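Local coordinates for protein farnesyltransferase, putative (Trypanosoma cruzi, PDB 3WCA) that probably catalyses the head-to-head condensation of two farnesyl diphosphates into squalene, a magnesium- and NAD(P)H-dependent step on the way to lanosterol, at residues A[33-38]-A[106-110]; A[69-73]-A[99-103]. The protein carries 1 engineered substitution. All blocks are in the same frame, centred on the assembly; numbering follows the deposited sequence.

In the fold
From the N terminus the chain first forms helix 26-38, whose last turns supply one side of contact 1. It then runs through helix 40-45 and the long helix 51-72, which ends in the magnesium ligands Asp68, Glu71 and Asp72. Helix 78-84 and a loop follow, and residues 99-103 of that loop return to the end of helix 51-72, closing contact 2. A few residues on, helix 105-112 comes back to helix 26-38 and closes contact 1, so the loop of contact 2 is nested inside that of contact 1. Arg108 NH1 and Gly103 O, probably hydrogen-bonded at 3.2 Å, join the two contacts, whose centres lie about 13 Å apart.

Contact 1: A[33-38]-A[106-110]; sequences DILQAV and REREL
Ile34 fills the buried side of this contact, pushing its CD1 methyl against the helix of residues 106-110, where it lies 3.7 Å from Arg106 O. With CG1 anti to the backbone N (chi1 -160°), the longer branch reaches across to that helix, while Ile34 CG2 meets Leu110 CD1 at 4.0 Å. The Ile34 and Leu110 side chains cross at about a right angle, and Leu62 of helix 51-72 also touches Ile34; branched aliphatic residues suit this buried place because they offer no polar group to satisfy. Further along, Val38 CG2 rests on the aliphatic part of Glu107, 3.9 Å from Glu107 CG, whereas the carboxylate of Glu107 is engaged in a salt bridge with Arg65.

The solvent side is more polar and exposed, a charged side chain lying over the surface. Arg106 bends at chi2 and chi3, so that its guanidinium lies alongside the helix of residues 33-38, sliding past Ile34 in the opposite direction. The touch is nonetheless close: Ala37 CB sits over one face, toward the rim, 3.3 Å from Arg106 NH1. A small methyl leaves room for that flat group. Arg106 NE also forms a salt bridge of 2.9 Å with Glu109 OE1, fixing the guanidinium from within its own helix. Asp33 OD2, 5.7 Å from Arg106 NH2, is too far for a salt bridge, though a weak long-range attraction is possible. The short segments' axes approach to 9.7 Å at 149°, a roughly antiparallel pair within the all-helical squalene/phytoene synthase fold, packed on helix 51-72 with Glu107 close to the magnesium ligand Asp68.

Contact 2: A[69-73]-A[99-103]; sequences TVEDD and MSGVG
Asp73 reaches across to the backbone of Gly103, its OD2 accepting the Gly103 N-H at 3.1 Å. The bond is almost straight at hydrogen (178°), but the donor stands above the carboxylate plane, 39° out of it. A chi1 of -170° swings the carboxylate away from its own backbone N and out to the loop. Val102 CG1 also lies against the same oxygen, 3.7 Å from Asp73 OD2, and packs on Thr69 O, so a branched aliphatic side chain fills the angle between the helix end and the acid. Thr69 CG2 comes within 3.7 Å of Gly103 CA. Glycine suits this position twice over: lacking a side chain, Gly103 lets that methyl come close to its CA, and its backbone adopts a positive phi, which glycine takes readily. Away from the acid the contact is apolar, with Val70 CG2 set 4.1 Å from Met99 SD and the two side chains crossing at about a right angle.

The helix that meets the loop here carries the aspartate-rich DxxED motif of squalene synthases: Asp68, Glu71 and Asp72 form the magnesium site, and Asp73 is the next residue along. Glu71 points away from the loop and takes no part; Asp72 also makes no contact with it.

A second shell positions the partners. Ser75 OG holds the other carboxylate oxygen of Asp73, OD1, while Lys81 NZ bonds to the carbonyls of Glu71 and Asp73. Thr69 OG1 is hydrogen-bonded to Arg65 O one turn back, turning its methyl to Gly103. Leu111 of helix 105-112 touches Thr69, Met99 and Val102.

Contact 1: A[33-38]-A[106-110]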
ATOM      1  N   ASP A  33      12.100  16.277  -3.301  1.00 44.01           N
ATOM      2  CA  ASP A  33      13.045  16.211  -2.193  1.00 46.35           C
ATOM      3  C   ASP A  33      12.363  15.720  -0.927  1.00 45.91           C
ATOM      4  O   ASP A  33      12.928  14.930  -0.173  1.00 46.92           O
ATOM      5  CB  ASP A  33      13.662  17.583  -1.932  1.00 51.42           C
ATOM      6  CG  ASP A  33      14.955  17.795  -2.686  1.00 56.26           C
ATOM      7  OD1 ASP A  33      15.029  17.410  -3.876  1.00 58.18           O
ATOM      8  OD2 ASP A  33      15.897  18.361  -2.088  1.00 60.66           O
ATOM      9  N   ILE A  34      11.145  16.186  -0.684  1.00 43.89           N
ATOM     10  CA  ILE A  34      10.449  15.760   0.513  1.00 41.61           C
ATOM     11  C   ILE A  34      10.024  14.312   0.305  1.00 41.10           C
ATOM     12  O   ILE A  34      10.044  13.511   1.230  1.00 40.53           O
ATOM     13  CB  ILE A  34       9.231  16.685   0.813  1.00 40.46           C
ATOM     14  CG1 ILE A  34       8.837  16.555   2.283  1.00 42.15           C
ATOM     15  CG2 ILE A  34       8.063  16.350  -0.077  1.00 40.61           C
ATOM     16  CD1 ILE A  34       9.845  17.184   3.235  1.00 39.03           C
ATOM     17  N   LEU A  35       9.669  13.975  -0.931  1.00 40.32           N
ATOM     18  CA  LEU A  35       9.263  12.618  -1.271  1.00 41.18           C
ATOM     19  C   LEU A  35      10.369  11.634  -0.905  1.00 43.69           C
ATOM     20  O   LEU A  35      10.122  10.586  -0.314  1.00 44.47           O
ATOM     21  CB  LEU A  35       8.986  12.522  -2.768  1.00 41.11           C
ATOM     22  CG  LEU A  35       8.800  11.108  -3.308  1.00 41.77           C
ATOM     23  CD1 LEU A  35       7.551  10.516  -2.707  1.00 43.26           C
ATOM     24  CD2 LEU A  35       8.707  11.128  -4.818  1.00 41.48           C
ATOM     25  N   GLN A  36      11.594  11.982  -1.270  1.00 44.40           N
ATOM     26  CA  GLN A  36      12.748  11.140  -0.996  1.00 47.70           C
ATOM     27  C   GLN A  36      13.011  10.941   0.495  1.00 47.48           C
ATOM     28  O   GLN A  36      13.487   9.885   0.912  1.00 46.68           O
ATOM     29  CB  GLN A  36      13.977  11.744  -1.673  1.00 50.22           C
ATOM     30  CG  GLN A  36      15.309  11.301  -1.106  1.00 56.98           C
ATOM     31  CD  GLN A  36      16.459  11.765  -1.970  1.00 61.42           C
ATOM     32  OE1 GLN A  36      16.700  11.212  -3.048  1.00 63.14           O
ATOM     33  NE2 GLN A  36      17.165  12.801  -1.517  1.00 63.16           N
ATOM     34  N   ALA A  37      12.698  11.956   1.292  1.00 47.02           N
ATOM     35  CA  ALA A  37      12.916  11.891   2.728  1.00 47.73           C
ATOM     36  C   ALA A  37      11.761  11.191   3.429  1.00 48.14           C
ATOM     37  O   ALA A  37      11.963  10.389   4.337  1.00 47.76           O
ATOM     38  CB  ALA A  37      13.086  13.299   3.286  1.00 47.49           C
ATOM     39  N   VAL A  38      10.552  11.499   2.985  1.00 49.50           N
ATOM     40  CA  VAL A  38       9.337  10.938   3.562  1.00 51.66           C
ATOM     41  C   VAL A  38       9.032   9.497   3.139  1.00 53.60           C
ATOM     42  O   VAL A  38       8.237   8.813   3.790  1.00 52.75           O
ATOM     43  CB  VAL A  38       8.137  11.873   3.227  1.00 51.93           C
ATOM     44  CG1 VAL A  38       6.869  11.084   2.998  1.00 52.67           C
ATOM     45  CG2 VAL A  38       7.942  12.865   4.364  1.00 51.28           C
ATOM     46  N   ARG A 106      10.549  14.961   8.780  1.00 52.92           N
ATOM     47  CA  ARG A 106      10.215  15.553   7.488  1.00 53.10           C
ATOM     48  C   ARG A 106       8.716  15.691   7.215  1.00 52.39           C
ATOM     49  O   ARG A 106       8.291  16.625   6.537  1.00 53.06           O
ATOM     50  CB  ARG A 106      10.882  14.753   6.365  1.00 52.87           C
ATOM     51  CG  ARG A 106      12.408  14.721   6.459  1.00 56.34           C
ATOM     52  CD  ARG A 106      13.008  16.130   6.455  1.00 58.90           C
ATOM     53  NE  ARG A 106      12.909  16.783   5.150  1.00 61.62           N
ATOM     54  CZ  ARG A 106      13.790  16.628   4.164  1.00 62.23           C
ATOM     55  NH1 ARG A 106      14.847  15.840   4.332  1.00 63.18           N
ATOM     56  NH2 ARG A 106      13.615  17.258   3.009  1.00 61.74           N
ATOM     57  N   GLU A 107       7.917  14.760   7.724  1.00 51.67           N
ATOM     58  CA  GLU A 107       6.474  14.824   7.534  1.00 52.74           C
ATOM     59  C   GLU A 107       5.993  16.169   8.063  1.00 53.48           C
ATOM     60  O   GLU A 107       5.199  16.861   7.428  1.00 53.42           O
ATOM     61  CB  GLU A 107       5.793  13.686   8.295  1.00 54.42           C
ATOM     62  CG  GLU A 107       5.978  12.318   7.661  1.00 58.63           C
ATOM     63  CD  GLU A 107       5.651  11.183   8.611  1.00 62.96           C
ATOM     64  OE1 GLU A 107       4.651  11.297   9.356  1.00 64.91           O
ATOM     65  OE2 GLU A 107       6.388  10.172   8.606  1.00 65.06           O
ATOM     66  N   ARG A 108       6.498  16.532   9.236  1.00 53.71           N
ATOM     67  CA  ARG A 108       6.158  17.791   9.881  1.00 53.29           C
ATOM     68  C   ARG A 108       6.468  18.917   8.892  1.00 52.26           C
ATOM     69  O   ARG A 108       5.655  19.818   8.670  1.00 52.37           O
ATOM     70  CB  ARG A 108       7.000  17.929  11.153  1.00 55.20           C
ATOM     71  CG  ARG A 108       6.562  18.983  12.153  1.00 58.46           C
ATOM     72  CD  ARG A 108       7.548  19.017  13.318  1.00 61.17           C
ATOM     73  NE  ARG A 108       7.258  20.064  14.295  1.00 64.92           N
ATOM     74  CZ  ARG A 108       6.222  20.051  15.130  1.00 66.77           C
ATOM     75  NH1 ARG A 108       5.363  19.040  15.112  1.00 67.79           N
ATOM     76  NH2 ARG A 108       6.046  21.049  15.985  1.00 66.33           N
ATOM     77  N   GLU A 109       7.646  18.840   8.284  1.00 49.99           N
ATOM     78  CA  GLU A 109       8.090  19.836   7.313  1.00 48.61           C
ATOM     79  C   GLU A 109       7.177  19.875   6.085  1.00 46.69           C
ATOM     80  O   GLU A 109       6.943  20.939   5.512  1.00 43.91           O
ATOM     81  CB  GLU A 109       9.519  19.519   6.878  1.00 50.55           C
ATOM     82  CG  GLU A 109      10.211  20.618   6.090  1.00 53.73           C
ATOM     83  CD  GLU A 109      11.564  20.165   5.567  1.00 55.65           C
ATOM     84  OE1 GLU A 109      12.224  19.363   6.260  1.00 57.53           O
ATOM     85  OE2 GLU A 109      11.971  20.612   4.474  1.00 56.81           O
ATOM     86  N   LEU A 110       6.672  18.711   5.682  1.00 44.63           N
ATOM     87  CA  LEU A 110       5.786  18.625   4.523  1.00 43.89           C
ATOM     88  C   LEU A 110       4.560  19.507   4.740  1.00 43.48           C
ATOM     89  O   LEU A 110       4.145  20.255   3.853  1.00 42.52           O
ATOM     90  CB  LEU A 110       5.342  17.177   4.298  1.00 38.74           C
ATOM     91  CG  LEU A 110       4.262  16.921   3.241  1.00 38.23           C
ATOM     92  CD1 LEU A 110       4.714  17.410   1.881  1.00 35.25           C
ATOM     93  CD2 LEU A 110       3.959  15.427   3.194  1.00 38.71           C
TER

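Contact 2: A[69-73]-A[99-103]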
ATOM      1  N   THR A  69      -0.154  11.818   7.665  1.00 38.44           N
ATOM      2  CA  THR A  69       0.557  12.441   8.768  1.00 40.14           C
ATOM      3  C   THR A  69      -0.411  12.957   9.841  1.00 40.56           C
ATOM      4  O   THR A  69      -0.115  12.896  11.036  1.00 36.88           O
ATOM      5  CB  THR A  69       1.453  13.585   8.246  1.00 40.16           C
ATOM      6  OG1 THR A  69       2.451  13.032   7.381  1.00 41.15           O
ATOM      7  CG2 THR A  69       2.138  14.304   9.386  1.00 40.45           C
ATOM      8  N   VAL A  70      -1.570  13.459   9.421  1.00 41.02           N
ATOM      9  CA  VAL A  70      -2.553  13.940  10.388  1.00 41.83           C
ATOM     10  C   VAL A  70      -3.210  12.736  11.083  1.00 42.74           C
ATOM     11  O   VAL A  70      -3.337  12.701  12.308  1.00 43.41           O
ATOM     12  CB  VAL A  70      -3.644  14.801   9.706  1.00 42.07           C
ATOM     13  CG1 VAL A  70      -4.724  15.178  10.721  1.00 39.98           C
ATOM     14  CG2 VAL A  70      -3.021  16.057   9.118  1.00 41.74           C
ATOM     15  N   GLU A  71      -3.604  11.742  10.298  1.00 43.27           N
ATOM     16  CA  GLU A  71      -4.241  10.553  10.841  1.00 46.83           C
ATOM     17  C   GLU A  71      -3.366   9.803  11.844  1.00 49.79           C
ATOM     18  O   GLU A  71      -3.870   9.282  12.846  1.00 51.15           O
ATOM     19  CB  GLU A  71      -4.631   9.599   9.710  1.00 45.77           C
ATOM     20  CG  GLU A  71      -5.106   8.233  10.193  1.00 48.80           C
ATOM     21  CD  GLU A  71      -5.106   7.188   9.093  1.00 48.93           C
ATOM     22  OE1 GLU A  71      -4.128   7.142   8.317  1.00 49.10           O
ATOM     23  OE2 GLU A  71      -6.072   6.400   9.013  1.00 49.22           O
ATOM     24  N   ASP A  72      -2.061   9.751  11.583  1.00 50.00           N
ATOM     25  CA  ASP A  72      -1.141   9.021  12.452  1.00 51.18           C
ATOM     26  C   ASP A  72      -0.567   9.744  13.662  1.00 49.59           C
ATOM     27  O   ASP A  72       0.014   9.103  14.537  1.00 49.23           O
ATOM     28  CB  ASP A  72       0.014   8.435  11.626  1.00 53.04           C
ATOM     29  CG  ASP A  72      -0.451   7.347  10.670  1.00 56.37           C
ATOM     30  OD1 ASP A  72      -1.308   6.532  11.074  1.00 58.57           O
ATOM     31  OD2 ASP A  72       0.042   7.297   9.521  1.00 57.97           O
ATOM     32  N   ASP A  73      -0.708  11.062  13.733  1.00 49.70           N
ATOM     33  CA  ASP A  73      -0.173  11.769  14.886  1.00 50.00           C
ATOM     34  C   ASP A  73      -1.089  11.489  16.072  1.00 51.87           C
ATOM     35  O   ASP A  73      -2.188  12.030  16.151  1.00 52.75           O
ATOM     36  CB  ASP A  73      -0.106  13.273  14.638  1.00 46.33           C
ATOM     37  CG  ASP A  73       0.664  13.995  15.728  1.00 45.35           C
ATOM     38  OD1 ASP A  73       0.822  13.408  16.818  1.00 43.41           O
ATOM     39  OD2 ASP A  73       1.107  15.140  15.508  1.00 44.58           O
ATOM     40  N   MET A  99       0.117  23.688   7.797  1.00 60.32           N
ATOM     41  CA  MET A  99      -0.141  23.259   9.173  1.00 59.78           C
ATOM     42  C   MET A  99       1.163  23.234   9.973  1.00 60.61           C
ATOM     43  O   MET A  99       2.155  22.640   9.536  1.00 60.12           O
ATOM     44  CB  MET A  99      -0.782  21.871   9.153  1.00 58.86           C
ATOM     45  CG  MET A  99      -1.451  21.464  10.443  1.00 56.26           C
ATOM     46  SD  MET A  99      -2.290  19.892  10.246  1.00 55.13           S
ATOM     47  CE  MET A  99      -3.837  20.400   9.502  1.00 54.26           C
ATOM     48  N   SER A 100       1.152  23.843  11.157  1.00 59.98           N
ATOM     49  CA  SER A 100       2.361  23.945  11.971  1.00 60.61           C
ATOM     50  C   SER A 100       2.701  22.944  13.072  1.00 60.60           C
ATOM     51  O   SER A 100       3.877  22.631  13.256  1.00 62.41           O
ATOM     52  CB  SER A 100       2.445  25.350  12.572  1.00 61.44           C
ATOM     53  OG  SER A 100       2.608  26.327  11.560  1.00 63.10           O
ATOM     54  N   GLY A 101       1.718  22.441  13.811  1.00 59.72           N
ATOM     55  CA  GLY A 101       2.062  21.520  14.889  1.00 59.51           C
ATOM     56  C   GLY A 101       1.664  20.062  14.741  1.00 58.97           C
ATOM     57  O   GLY A 101       1.112  19.462  15.665  1.00 59.74           O
ATOM     58  N   VAL A 102       1.965  19.470  13.595  1.00 57.34           N
ATOM     59  CA  VAL A 102       1.588  18.087  13.376  1.00 55.02           C
ATOM     60  C   VAL A 102       2.678  17.268  12.694  1.00 53.65           C
ATOM     61  O   VAL A 102       3.344  17.742  11.776  1.00 52.08           O
ATOM     62  CB  VAL A 102       0.303  18.024  12.533  1.00 54.79           C
ATOM     63  CG1 VAL A 102      -0.172  16.592  12.403  1.00 52.47           C
ATOM     64  CG2 VAL A 102      -0.768  18.900  13.169  1.00 55.09           C
ATOM     65  N   GLY A 103       2.857  16.040  13.169  1.00 53.57           N
ATOM     66  CA  GLY A 103       3.844  15.146  12.593  1.00 54.08           C
ATOM     67  C   GLY A 103       5.247  15.195  13.172  1.00 53.30           C
ATOM     68  O   GLY A 103       5.598  16.094  13.936  1.00 53.43           O
TER